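Local coordinates for protein DMATS type aromatic prenyltransferase (Micromonospora olivasterospora, PDB 6ZRY) that probably transfers a dimethylallyl group to the indole ring of tryptophan, as expected of a 6-dimethylallyl tryptophan synthase with the ABBA-barrel fold, at residues 42-47 and 347-352; 47-52 and 80-85; 107-112 and 202-207; 196-201 and 208-213. One frame throughout, in Å; residues are numbered along the deposited sequence.

Interaction 1. Residues 42-47 and 347-352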
loop_
_atom_site.group_PDB
_atom_site.type_symbol
_atom_site.label_atom_id
_atom_site.label_comp_id
_atom_site.label_asym_id
_atom_site.label_seq_id
_atom_site.Cartn_x
_atom_site.Cartn_y
_atom_site.Cartn_z
ATOM N N ARG A 42 10.662 -7.099 -20.099
ATOM C CA ARG A 42 12.043 -7.254 -19.595
ATOM C C ARG A 42 12.251 -8.689 -19.105
ATOM O O ARG A 42 11.433 -9.222 -18.375
ATOM C CB ARG A 42 12.296 -6.254 -18.485
ATOM C CG ARG A 42 13.750 -6.123 -18.111
ATOM C CD ARG A 42 13.940 -5.145 -16.980
ATOM N NE ARG A 42 15.331 -5.133 -16.601
ATOM C CZ ARG A 42 16.236 -4.340 -17.120
ATOM N NH1 ARG A 42 15.896 -3.457 -18.036
ATOM N NH2 ARG A 42 17.483 -4.391 -16.684
ATOM N N PRO A 43 13.324 -9.380 -19.537
ATOM C CA PRO A 43 13.602 -10.734 -19.043
ATOM C C PRO A 43 13.857 -10.782 -17.526
ATOM O O PRO A 43 14.524 -9.906 -17.021
ATOM C CB PRO A 43 14.869 -11.157 -19.807
ATOM C CG PRO A 43 14.925 -10.225 -21.019
ATOM C CD PRO A 43 14.278 -8.928 -20.574
ATOM N N LEU A 44 13.344 -11.815 -16.845
ATOM C CA LEU A 44 13.583 -12.073 -15.392
ATOM C C LEU A 44 15.066 -12.292 -15.108
ATOM O O LEU A 44 15.453 -12.040 -13.988
ATOM C CB LEU A 44 12.818 -13.312 -14.924
ATOM C CG LEU A 44 11.322 -13.197 -14.730
ATOM C CD1 LEU A 44 10.795 -14.463 -14.082
ATOM C CD2 LEU A 44 10.972 -11.972 -13.906
ATOM N N TYR A 45 15.842 -12.816 -16.048
ATOM C CA TYR A 45 17.292 -13.104 -15.849
ATOM C C TYR A 45 18.104 -11.799 -15.920
ATOM O O TYR A 45 19.297 -11.853 -15.632
ATOM C CB TYR A 45 17.825 -14.155 -16.848
ATOM C CG TYR A 45 17.765 -13.783 -18.317
ATOM C CD1 TYR A 45 18.584 -12.802 -18.858
ATOM C CD2 TYR A 45 16.902 -14.451 -19.185
ATOM C CE1 TYR A 45 18.523 -12.470 -20.207
ATOM C CE2 TYR A 45 16.819 -14.125 -20.531
ATOM C CZ TYR A 45 17.637 -13.131 -21.045
ATOM O OH TYR A 45 17.563 -12.808 -22.370
ATOM N N GLU A 46 17.508 -10.676 -16.340
ATOM C CA GLU A 46 18.171 -9.349 -16.238
ATOM C C GLU A 46 17.877 -8.805 -14.845
ATOM O O GLU A 46 16.844 -9.094 -14.288
ATOM C CB GLU A 46 17.700 -8.393 -17.346
ATOM C CG GLU A 46 17.965 -8.907 -18.760
ATOM C CD GLU A 46 19.427 -8.970 -19.162
ATOM O OE1 GLU A 46 20.284 -8.498 -18.376
ATOM O OE2 GLU A 46 19.714 -9.488 -20.271
ATOM N N PRO A 47 18.785 -8.028 -14.225
ATOM C CA PRO A 47 18.493 -7.417 -12.935
ATOM C C PRO A 47 17.339 -6.443 -13.054
ATOM O O PRO A 47 16.954 -6.090 -14.163
ATOM C CB PRO A 47 19.763 -6.642 -12.590
ATOM C CG PRO A 47 20.399 -6.397 -13.932
ATOM C CD PRO A 47 20.096 -7.638 -14.747
ATOM N N ALA A 347 5.388 -10.477 -5.372
ATOM C CA ALA A 347 5.595 -11.146 -6.668
ATOM C C ALA A 347 6.828 -12.056 -6.622
ATOM O O ALA A 347 6.811 -13.084 -7.282
ATOM C CB ALA A 347 5.722 -10.099 -7.745
ATOM N N GLU A 348 7.867 -11.673 -5.896
ATOM C CA GLU A 348 9.152 -12.404 -5.853
ATOM C C GLU A 348 9.618 -12.696 -7.294
ATOM O O GLU A 348 10.096 -13.835 -7.580
ATOM C CB GLU A 348 9.019 -13.701 -5.064
ATOM C CG GLU A 348 8.652 -13.509 -3.601
ATOM C CD GLU A 348 8.619 -14.786 -2.762
ATOM O OE1 GLU A 348 9.019 -14.719 -1.622
ATOM O OE2 GLU A 348 8.104 -15.846 -3.261
ATOM N N ALA A 349 9.538 -11.710 -8.169
ATOM C CA ALA A 349 9.984 -11.849 -9.566
ATOM C C ALA A 349 11.520 -11.952 -9.612
ATOM O O ALA A 349 12.026 -12.569 -10.564
ATOM C CB ALA A 349 9.463 -10.720 -10.415
ATOM N N TYR A 350 12.233 -11.389 -8.647
ATOM C CA TYR A 350 13.717 -11.277 -8.674
ATOM C C TYR A 350 14.386 -12.094 -7.593
ATOM O O TYR A 350 15.482 -12.587 -7.872
ATOM C CB TYR A 350 14.143 -9.816 -8.565
ATOM C CG TYR A 350 13.810 -9.028 -9.790
ATOM C CD1 TYR A 350 14.407 -9.340 -10.997
ATOM C CD2 TYR A 350 12.855 -8.024 -9.776
ATOM C CE1 TYR A 350 14.098 -8.656 -12.154
ATOM C CE2 TYR A 350 12.511 -7.339 -10.931
ATOM C CZ TYR A 350 13.142 -7.649 -12.126
ATOM O OH TYR A 350 12.829 -6.966 -13.252
ATOM N N ARG A 351 13.802 -12.180 -6.398
ATOM C CA ARG A 351 14.449 -12.823 -5.241
ATOM C C ARG A 351 13.386 -13.410 -4.324
ATOM O O ARG A 351 12.303 -12.767 -4.160
ATOM C CB ARG A 351 15.328 -11.788 -4.523
ATOM C CG ARG A 351 16.246 -12.374 -3.470
ATOM C CD ARG A 351 17.336 -11.408 -3.065
ATOM N NE ARG A 351 18.252 -12.035 -2.105
ATOM C CZ ARG A 351 18.085 -12.078 -0.774
ATOM N NH1 ARG A 351 17.032 -11.502 -0.197
ATOM N NH2 ARG A 351 18.990 -12.692 -0.025
ATOM N N VAL A 352 13.648 -14.602 -3.794
ATOM C CA VAL A 352 12.934 -15.148 -2.609
ATOM C C VAL A 352 13.868 -14.905 -1.439
ATOM O O VAL A 352 14.920 -15.472 -1.459
ATOM C CB VAL A 352 12.599 -16.631 -2.777
ATOM C CG1 VAL A 352 11.987 -17.231 -1.517
ATOM C CG2 VAL A 352 11.698 -16.853 -3.974
HETATM O O HOH W 1 14.451 -7.779 -15.291
HETATM O O HOH W 2 14.512 -13.126 -11.660
#
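Tyr-350 meets the loop 42-47 with the edge of its ring. CG lies anti to the carbonyl carbon (chi1 -70°), and CE1 comes to 3.5 Å from Glu-46 O, near the ring plane. Tyr-350 OH reaches water 1 at 2.7 Å, in the plane of the ring. The same water is 2.7 Å from Pro-43 O and 2.9 Å from Glu-46 O. These carbonyls belong to the two ends of a type I beta turn, Pro-43 to Glu-46. The contact thus joins this turn to the chain that leaves the barrel strand 341-346, and Val-6 of helix 6-21 touches both Leu-44 and Tyr-350. An alanine at Tyr-350 would remove the ring and hydroxyl, and would probably lose the edge contact with Glu-46 O and the link through water 1 to the turn. Arg-42 extends along its own loop, CG anti to the backbone N (chi1 -167°). Its NE and NH2 both grip Pro-47 O side-on, each at 3.1 Å, with the oxygen in the guanidinium plane. Leu-44, its CG anti to the carbonyl carbon (chi1 -75°), sends CD2 to 4.0 Å from Ala-349 CB. Water 2 donates to both Leu-44 O and Ala-349 O.

Interaction 2. Residues 47-52 and 80-85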
loop_
_atom_site.group_PDB
_atom_site.type_symbol
_atom_site.label_atom_id
_atom_site.label_comp_id
_atom_site.label_asym_id
_atom_site.label_seq_id
_atom_site.Cartn_x
_atom_site.Cartn_y
_atom_site.Cartn_z
ATOM N N PRO A 47 18.785 -8.028 -14.225
ATOM C CA PRO A 47 18.493 -7.417 -12.935
ATOM C C PRO A 47 17.339 -6.443 -13.054
ATOM O O PRO A 47 16.954 -6.090 -14.163
ATOM C CB PRO A 47 19.763 -6.642 -12.590
ATOM C CG PRO A 47 20.399 -6.397 -13.932
ATOM C CD PRO A 47 20.096 -7.638 -14.747
ATOM N N PRO A 48 16.744 -5.987 -11.927
ATOM C CA PRO A 48 15.683 -4.988 -11.980
ATOM C C PRO A 48 16.111 -3.758 -12.789
ATOM O O PRO A 48 17.239 -3.362 -12.671
ATOM C CB PRO A 48 15.431 -4.632 -10.507
ATOM C CG PRO A 48 15.917 -5.839 -9.744
ATOM C CD PRO A 48 17.030 -6.430 -10.572
ATOM N N ALA A 49 15.173 -3.165 -13.526
ATOM C CA ALA A 49 15.396 -1.989 -14.403
ATOM C C ALA A 49 15.787 -0.776 -13.562
ATOM O O ALA A 49 16.460 0.105 -14.103
ATOM C CB ALA A 49 14.174 -1.724 -15.225
ATOM N N TRP A 50 15.438 -0.788 -12.266
ATOM C CA TRP A 50 15.538 0.353 -11.316
ATOM C C TRP A 50 15.244 -0.196 -9.926
ATOM O O TRP A 50 14.414 -1.098 -9.822
ATOM C CB TRP A 50 14.517 1.429 -11.713
ATOM C CG TRP A 50 14.299 2.472 -10.671
ATOM C CD1 TRP A 50 13.251 2.595 -9.801
ATOM C CD2 TRP A 50 15.181 3.550 -10.392
ATOM N NE1 TRP A 50 13.432 3.684 -9.002
ATOM C CE2 TRP A 50 14.617 4.281 -9.335
ATOM C CE3 TRP A 50 16.401 3.950 -10.939
ATOM C CZ2 TRP A 50 15.231 5.411 -8.813
ATOM C CZ3 TRP A 50 17.008 5.067 -10.426
ATOM C CH2 TRP A 50 16.433 5.780 -9.367
ATOM N N PRO A 51 15.927 0.251 -8.850
ATOM C CA PRO A 51 15.634 -0.268 -7.507
ATOM C C PRO A 51 14.340 0.302 -6.899
ATOM O O PRO A 51 14.413 1.041 -5.901
ATOM C CB PRO A 51 16.881 0.085 -6.680
ATOM C CG PRO A 51 17.550 1.227 -7.448
ATOM C CD PRO A 51 17.128 1.101 -8.884
ATOM N N SER A 52 13.185 -0.130 -7.439
ATOM C CA SER A 52 11.836 0.321 -7.018
ATOM C C SER A 52 11.630 0.042 -5.525
ATOM O O SER A 52 11.978 -1.042 -5.063
ATOM C CB SER A 52 10.783 -0.329 -7.858
ATOM O OG SER A 52 9.479 -0.101 -7.365
ATOM N N GLU A 80 4.295 0.984 -9.893
ATOM C CA GLU A 80 4.723 2.165 -10.637
ATOM C C GLU A 80 5.170 1.729 -12.030
ATOM O O GLU A 80 5.555 0.570 -12.214
ATOM C CB GLU A 80 5.812 2.948 -9.883
ATOM C CG GLU A 80 7.100 2.188 -9.663
ATOM C CD GLU A 80 8.167 2.972 -8.918
ATOM O OE1 GLU A 80 8.102 4.224 -8.901
ATOM O OE2 GLU A 80 9.060 2.331 -8.344
ATOM N N THR A 81 5.110 2.670 -12.945
ATOM C CA THR A 81 5.591 2.552 -14.331
ATOM C C THR A 81 6.957 3.211 -14.404
ATOM O O THR A 81 7.049 4.436 -14.200
ATOM C CB THR A 81 4.644 3.199 -15.331
ATOM O OG1 THR A 81 3.268 2.911 -15.020
ATOM C CG2 THR A 81 4.957 2.742 -16.743
ATOM N N LEU A 82 7.988 2.438 -14.707
ATOM C CA LEU A 82 9.347 2.973 -14.766
ATOM C C LEU A 82 9.496 3.803 -16.069
ATOM O O LEU A 82 8.799 3.499 -17.052
ATOM C CB LEU A 82 10.340 1.822 -14.681
ATOM C CG LEU A 82 10.351 1.060 -13.347
ATOM C CD1 LEU A 82 11.511 0.081 -13.311
ATOM C CD2 LEU A 82 10.433 1.999 -12.136
ATOM N N GLY A 83 10.316 4.855 -16.026
ATOM C CA GLY A 83 10.593 5.726 -17.186
ATOM C C GLY A 83 11.564 5.082 -18.166
ATOM O O GLY A 83 12.102 3.971 -17.859
ATOM N N SER A 84 11.795 5.763 -19.314
ATOM C CA SER A 84 12.479 5.196 -20.507
ATOM C C SER A 84 13.946 4.948 -20.183
ATOM O O SER A 84 14.402 3.813 -20.300
ATOM C CB SER A 84 12.287 6.024 -21.761
ATOM O OG SER A 84 12.003 5.169 -22.864
ATOM N N PRO A 85 14.743 5.971 -19.775
ATOM C CA PRO A 85 15.836 5.737 -18.839
ATOM C C PRO A 85 15.151 5.767 -17.467
ATOM O O PRO A 85 14.516 6.759 -17.124
ATOM C CB PRO A 85 16.822 6.901 -19.112
ATOM C CG PRO A 85 16.170 7.687 -20.263
ATOM C CD PRO A 85 14.687 7.375 -20.186
#
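One hydrogen bond and one small apolar cluster make this contact. Ser-52 OG donates to Glu-80 OE2 at 2.7 Å, on the anti lone pair of that oxygen. Beside it, the two methyls of Leu-82 divide their partners. Leu-82 CD1 sits 3.7 Å from Ala-49 CB and also 3.7 Å from Trp-50 CB. Leu-82 CD2 lies 3.7 Å from Trp-50 CD1, and the two side chains cross obliquely. Glu-80 OE2 also comes to the edge of the indole, near its plane, 4.4 Å from Trp-50 CD1.

The torsions set up these meetings. Ser-52 OG is anti to the backbone N (chi1 171°). Glu-80 takes the crowded position at chi1 (63°), then runs on extended, so its carboxylate spans the gap. Trp-50 CG is anti to the backbone N (chi1 167°). Pro-51 CD lies 3.3 Å above one face of the Trp-50 ring, toward its rim. Pro-51 is the centre of an inverse gamma turn, closed by Ser-52 N to Trp-50 O at 2.9 Å. Ser-52 OG also accepts from Val-54 N. Val-54 lines the tryptophan pocket, so the bond to Glu-80 is probably part of a second shell behind that site.

Helix 88-106 backs the contact. Its Asn-91 touches both Trp-50 and Leu-82 and accepts from Gly-83 N, while Thr-95 OG1 bonds to Thr-81 N. The segment 80-85 thus links strand 71-79 to that helix, and segment 47-52 lies against segment 80-85 and the helix on its way to strand 61-68.

Interaction 3. Residues 107-112 and 202-207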
loop_
_atom_site.group_PDB
_atom_site.type_symbol
_atom_site.label_atom_id
_atom_site.label_comp_id
_atom_site.label_asym_id
_atom_site.label_seq_id
_atom_site.Cartn_x
_atom_site.Cartn_y
_atom_site.Cartn_z
ATOM N N GLY A 107 -13.603 7.925 -18.346
ATOM C CA GLY A 107 -14.389 9.163 -18.217
ATOM C C GLY A 107 -14.382 9.675 -16.781
ATOM O O GLY A 107 -15.446 10.117 -16.300
ATOM N N LEU A 108 -13.233 9.618 -16.097
ATOM C CA LEU A 108 -13.131 10.073 -14.677
ATOM C C LEU A 108 -12.847 11.570 -14.646
ATOM O O LEU A 108 -12.211 12.066 -15.558
ATOM C CB LEU A 108 -12.024 9.301 -13.958
ATOM C CG LEU A 108 -12.087 7.783 -14.086
ATOM C CD1 LEU A 108 -11.034 7.123 -13.214
ATOM C CD2 LEU A 108 -13.468 7.260 -13.737
ATOM N N SER A 109 -13.335 12.254 -13.628
ATOM C CA SER A 109 -12.967 13.648 -13.308
ATOM C C SER A 109 -11.867 13.618 -12.256
ATOM O O SER A 109 -12.006 12.862 -11.287
ATOM C CB SER A 109 -14.176 14.432 -12.858
ATOM O OG SER A 109 -15.085 13.589 -12.166
ATOM N N THR A 110 -10.807 14.381 -12.461
ATOM C CA THR A 110 -9.584 14.361 -11.610
ATOM C C THR A 110 -9.308 15.754 -11.049
ATOM O O THR A 110 -8.144 16.033 -10.719
ATOM C CB THR A 110 -8.390 13.866 -12.428
ATOM O OG1 THR A 110 -8.203 14.822 -13.477
ATOM C CG2 THR A 110 -8.604 12.474 -12.981
ATOM N N SER A 111 -10.340 16.582 -10.925
ATOM C CA SER A 111 -10.226 18.002 -10.525
ATOM C C SER A 111 -9.625 18.102 -9.115
ATOM O O SER A 111 -8.802 18.974 -8.916
ATOM C CB SER A 111 -11.555 18.702 -10.600
ATOM O OG SER A 111 -12.353 18.314 -9.507
ATOM N N ARG A 112 -10.017 17.240 -8.182
ATOM C CA ARG A 112 -9.487 17.287 -6.787
ATOM C C ARG A 112 -7.987 16.993 -6.806
ATOM O O ARG A 112 -7.225 17.804 -6.266
ATOM C CB ARG A 112 -10.217 16.314 -5.855
ATOM C CG ARG A 112 -11.658 16.697 -5.565
ATOM C CD ARG A 112 -12.020 16.488 -4.101
ATOM N NE ARG A 112 -13.398 16.875 -3.794
ATOM C CZ ARG A 112 -14.460 16.163 -4.124
ATOM N NH1 ARG A 112 -15.670 16.591 -3.800
ATOM N NH2 ARG A 112 -14.320 15.024 -4.778
ATOM N N LEU A 202 -8.353 8.547 -7.807
ATOM C CA LEU A 202 -8.123 9.254 -9.083
ATOM C C LEU A 202 -9.391 10.051 -9.409
ATOM O O LEU A 202 -9.286 11.225 -9.781
ATOM C CB LEU A 202 -7.822 8.218 -10.168
ATOM C CG LEU A 202 -7.532 8.785 -11.552
ATOM C CD1 LEU A 202 -6.348 9.731 -11.522
ATOM C CD2 LEU A 202 -7.288 7.677 -12.545
ATOM N N HIS A 203 -10.543 9.417 -9.230
ATOM C CA HIS A 203 -11.871 9.967 -9.577
ATOM C C HIS A 203 -12.364 10.862 -8.434
ATOM O O HIS A 203 -12.412 10.377 -7.289
ATOM C CB HIS A 203 -12.849 8.825 -9.864
ATOM C CG HIS A 203 -14.200 9.286 -10.271
ATOM N ND1 HIS A 203 -14.383 10.264 -11.222
ATOM C CD2 HIS A 203 -15.437 8.903 -9.870
ATOM C CE1 HIS A 203 -15.680 10.481 -11.381
ATOM N NE2 HIS A 203 -16.345 9.656 -10.565
ATOM N N ASP A 204 -12.734 12.100 -8.735
ATOM C CA ASP A 204 -13.474 12.973 -7.782
ATOM C C ASP A 204 -14.691 12.202 -7.260
ATOM O O ASP A 204 -15.544 11.851 -8.063
ATOM C CB ASP A 204 -13.964 14.265 -8.438
ATOM C CG ASP A 204 -12.864 15.151 -8.972
ATOM O OD1 ASP A 204 -11.724 15.043 -8.473
ATOM O OD2 ASP A 204 -13.160 15.956 -9.879
ATOM N N GLY A 205 -14.761 11.964 -5.959
ATOM C CA GLY A 205 -15.967 11.426 -5.298
ATOM C C GLY A 205 -16.928 12.557 -4.915
ATOM O O GLY A 205 -16.645 13.726 -5.173
ATOM N N PRO A 206 -18.072 12.242 -4.270
ATOM C CA PRO A 206 -19.009 13.267 -3.813
ATOM C C PRO A 206 -18.382 14.253 -2.814
ATOM O O PRO A 206 -18.802 15.363 -2.772
ATOM C CB PRO A 206 -20.141 12.466 -3.136
ATOM C CG PRO A 206 -19.509 11.111 -2.809
ATOM C CD PRO A 206 -18.511 10.879 -3.921
ATOM N N GLN A 207 -17.386 13.815 -2.038
ATOM C CA GLN A 207 -16.689 14.687 -1.061
ATOM C C GLN A 207 -15.182 14.395 -1.088
ATOM O O GLN A 207 -14.769 13.299 -1.543
ATOM C CB GLN A 207 -17.327 14.531 0.323
ATOM C CG GLN A 207 -17.488 13.098 0.780
ATOM C CD GLN A 207 -18.202 12.992 2.103
ATOM O OE1 GLN A 207 -18.559 14.002 2.730
ATOM N NE2 GLN A 207 -18.415 11.757 2.543
#
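The His-203 ring has Leu-108 CD2 over one face and Ser-109 N at its edge. That N-H meets His-203 ND1 at 3.3 Å, only 6° out of the ring plane. The Arg-112 guanidinium carries Gln-207 C over one face, with Gly-205 O and Pro-206 O at its edge. Arg-112 NH2 donates to Gly-205 O at 2.7 Å in a nearly straight bond (168°), coming from above the carbonyl plane. NH1 adds a weak bond to the same oxygen. An alanine at Arg-112 would lose this grip, and would probably leave the loop at Gly-205 to Gln-207 less firmly held.

Asp-204 faces the start of helix 111-114. Its OD1 accepts from Arg-112 N at 2.8 Å, and its OD2 from Ser-111 OG at 2.5 Å, both from above the carboxylate plane. Ser-111 N adds a weak bond to OD2. Thr-110 holds the N-cap position, but its OG1 bonds to Asp-114 OD1. Asp-204 N closes the contact on Ser-109 O at 2.8 Å. Leu-108 CD1 packs at 3.8 Å on Leu-202 CD2. The linker from helix 88-106, which ends in a Schellman motif at Gly-107, is so joined to the loop connecting strands 193-201 and 209-220 of the hairpin.

The helix start and the nearby guanidinium would probably favour the charged form of Asp-204. ND1 accepts a bond, so a neutral His-203 would probably carry its proton on NE2.

Interaction 4. Residues 196-201 and 208-213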
loop_
_atom_site.group_PDB
_atom_site.type_symbol
_atom_site.label_atom_id
_atom_site.label_comp_id
_atom_site.label_asym_id
_atom_site.label_seq_id
_atom_site.Cartn_x
_atom_site.Cartn_y
_atom_site.Cartn_z
ATOM N N THR A 196 4.452 9.318 4.811
ATOM C CA THR A 196 4.968 8.336 3.835
ATOM C C THR A 196 4.124 8.350 2.564
ATOM O O THR A 196 4.703 8.270 1.484
ATOM C CB THR A 196 5.043 6.942 4.457
ATOM O OG1 THR A 196 5.909 7.058 5.590
ATOM C CG2 THR A 196 5.575 5.924 3.469
ATOM N N PHE A 197 2.800 8.354 2.678
ATOM C CA PHE A 197 1.911 8.394 1.501
ATOM C C PHE A 197 0.783 9.386 1.724
ATOM O O PHE A 197 0.215 9.417 2.809
ATOM C CB PHE A 197 1.232 7.048 1.194
ATOM C CG PHE A 197 2.159 5.887 0.918
ATOM C CD1 PHE A 197 3.037 5.920 -0.149
ATOM C CD2 PHE A 197 2.106 4.748 1.698
ATOM C CE1 PHE A 197 3.852 4.832 -0.433
ATOM C CE2 PHE A 197 2.924 3.659 1.427
ATOM C CZ PHE A 197 3.805 3.707 0.360
ATOM N N PHE A 198 0.454 10.119 0.669
ATOM C CA PHE A 198 -0.758 10.939 0.558
ATOM C C PHE A 198 -1.592 10.322 -0.544
ATOM O O PHE A 198 -1.188 10.466 -1.705
ATOM C CB PHE A 198 -0.335 12.384 0.281
ATOM C CG PHE A 198 -1.451 13.389 0.226
ATOM C CD1 PHE A 198 -2.252 13.517 -0.910
ATOM C CD2 PHE A 198 -1.660 14.267 1.283
ATOM C CE1 PHE A 198 -3.272 14.463 -0.958
ATOM C CE2 PHE A 198 -2.685 15.197 1.233
ATOM C CZ PHE A 198 -3.485 15.295 0.115
ATOM N N ALA A 199 -2.650 9.605 -0.199
ATOM C CA ALA A 199 -3.396 8.726 -1.124
ATOM C C ALA A 199 -4.783 9.312 -1.355
ATOM O O ALA A 199 -5.421 9.672 -0.397
ATOM C CB ALA A 199 -3.452 7.327 -0.586
ATOM N N VAL A 200 -5.174 9.457 -2.623
ATOM C CA VAL A 200 -6.528 9.931 -3.026
ATOM C C VAL A 200 -7.069 9.041 -4.138
ATOM O O VAL A 200 -6.259 8.421 -4.885
ATOM C CB VAL A 200 -6.482 11.399 -3.473
ATOM C CG1 VAL A 200 -6.052 12.326 -2.337
ATOM C CG2 VAL A 200 -5.593 11.573 -4.680
ATOM N N ASP A 201 -8.388 8.977 -4.266
ATOM C CA ASP A 201 -9.011 8.345 -5.456
ATOM C C ASP A 201 -8.601 9.184 -6.673
ATOM O O ASP A 201 -8.502 10.453 -6.544
ATOM C CB ASP A 201 -10.534 8.275 -5.332
ATOM C CG ASP A 201 -11.052 7.476 -4.144
ATOM O OD1 ASP A 201 -10.386 6.532 -3.731
ATOM O OD2 ASP A 201 -12.121 7.806 -3.661
ATOM N N ALA A 208 -14.383 15.367 -0.685
ATOM C CA ALA A 208 -12.923 15.234 -0.595
ATOM C C ALA A 208 -12.613 14.149 0.444
ATOM O O ALA A 208 -13.289 14.107 1.520
ATOM C CB ALA A 208 -12.302 16.569 -0.243
ATOM N N ARG A 209 -11.643 13.316 0.148
ATOM C CA ARG A 209 -11.216 12.209 1.036
ATOM C C ARG A 209 -9.744 11.924 0.755
ATOM O O ARG A 209 -9.362 11.888 -0.435
ATOM C CB ARG A 209 -12.131 11.020 0.781
ATOM C CG ARG A 209 -11.689 9.720 1.429
ATOM C CD ARG A 209 -12.709 8.640 1.096
ATOM N NE ARG A 209 -13.682 8.597 2.172
ATOM C CZ ARG A 209 -13.883 7.560 2.977
ATOM N NH1 ARG A 209 -14.786 7.645 3.942
ATOM N NH2 ARG A 209 -13.202 6.436 2.806
ATOM N N VAL A 210 -8.942 11.832 1.796
ATOM C CA VAL A 210 -7.485 11.547 1.703
ATOM C C VAL A 210 -7.143 10.466 2.724
ATOM O O VAL A 210 -7.672 10.501 3.865
ATOM C CB VAL A 210 -6.650 12.803 1.949
ATOM C CG1 VAL A 210 -5.157 12.493 2.030
ATOM C CG2 VAL A 210 -6.938 13.890 0.917
ATOM N N LYS A 211 -6.283 9.542 2.338
ATOM C CA LYS A 211 -5.706 8.579 3.268
ATOM C C LYS A 211 -4.239 8.952 3.453
ATOM O O LYS A 211 -3.510 8.948 2.456
ATOM C CB LYS A 211 -5.953 7.193 2.702
ATOM C CG LYS A 211 -5.964 6.080 3.690
ATOM C CD LYS A 211 -6.710 4.868 3.120
ATOM C CE LYS A 211 -6.140 3.546 3.551
ATOM N NZ LYS A 211 -6.941 2.414 3.004
ATOM N N LEU A 212 -3.860 9.361 4.668
ATOM C CA LEU A 212 -2.472 9.713 5.001
ATOM C C LEU A 212 -1.834 8.561 5.755
ATOM O O LEU A 212 -2.405 8.128 6.760
ATOM C CB LEU A 212 -2.461 10.994 5.832
ATOM C CG LEU A 212 -1.078 11.556 6.156
ATOM C CD1 LEU A 212 -0.371 12.066 4.915
ATOM C CD2 LEU A 212 -1.178 12.655 7.193
ATOM N N TYR A 213 -0.656 8.151 5.334
ATOM C CA TYR A 213 0.093 7.058 5.986
ATOM C C TYR A 213 1.293 7.632 6.717
ATOM O O TYR A 213 2.044 8.416 6.075
ATOM C CB TYR A 213 0.581 6.056 4.957
ATOM C CG TYR A 213 -0.452 5.222 4.247
ATOM C CD1 TYR A 213 -1.392 5.786 3.394
ATOM C CD2 TYR A 213 -0.396 3.832 4.309
ATOM C CE1 TYR A 213 -2.301 5.014 2.693
ATOM C CE2 TYR A 213 -1.299 3.044 3.602
ATOM C CZ TYR A 213 -2.250 3.642 2.788
ATOM O OH TYR A 213 -3.135 2.903 2.056
HETATM O O HOH W 3 -10.069 10.212 -2.445
#
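On one face of this beta hairpin, the edge of the Phe-197 ring meets the face of the Tyr-213 ring. The stack is T-shaped, with planes at 89° and centroids 5.2 Å apart. Phe-197 CD2 is the bump, 3.6 Å from Tyr-213 CG and toward the rim of that ring. Both residues have CG anti to the carbonyl carbon. The Ala-199 methyl, on the same face, comes alongside the Tyr-213 ring, its CB 4.2 Å from Tyr-213 CE1. Thr-196 CG2 lies over one face of Phe-197.

On the other face, Val-210 CG1 sits over the centre of the Phe-198 ring, 3.8 Å from the centroid in a CH-pi contact. Val-210 CG2 then fits beside Val-200 CG1 at 3.7 Å, the two valines lying side by side. Leu-167 of helix 159-170 touches both Phe-198 and Val-210. This face therefore packs against the helices around the ABBA barrel, while the Phe-197 face looks toward the tryptophan pocket. Phe-197 touches the bound tryptophan.

The strands are antiparallel. Phe-197 and Tyr-213, and Ala-199 and Lys-211, are hydrogen-bonded pairs. Thr-196 and Phe-197 both face Tyr-213 in a classic beta bulge: Tyr-213 O takes Thr-196 N at 2.9 Å and, weakly, Phe-197 N at 3.5 Å. Toward the connecting loop, water 3 bridges Asp-201 N and Arg-209 O.

Tyr-213 OH bonds to Tyr-148 OH. With that bond at its tip and the Phe-197 edge on one face, the Tyr-213 ring is probably held firmly, and it would help to fix the Phe-197 ring, which lies against the bound tryptophan.

The four contacts form two groups round the curled antiparallel sheet of the barrel; only interaction 4 is within the sheet. Interactions 1 and 2 touch and share Pro-47, with centres about 12 Å apart. Interactions 3 and 4 touch at Arg-112 and Ala-208, with centres about 14 Å apart. Interaction 3 joins the loop of the hairpin 193-201/209-220 to the linker after helix 88-106, and interaction 4 pairs its strands. Along the chain, interaction 1 encloses the rest, 2 closes before 3 opens, and 3 and 4 cross. One group thus ties loops together at one side of the barrel. The other leads from the surface to the tryptophan pocket; the centres of interactions 1 and 4 lie about 30 Å apart.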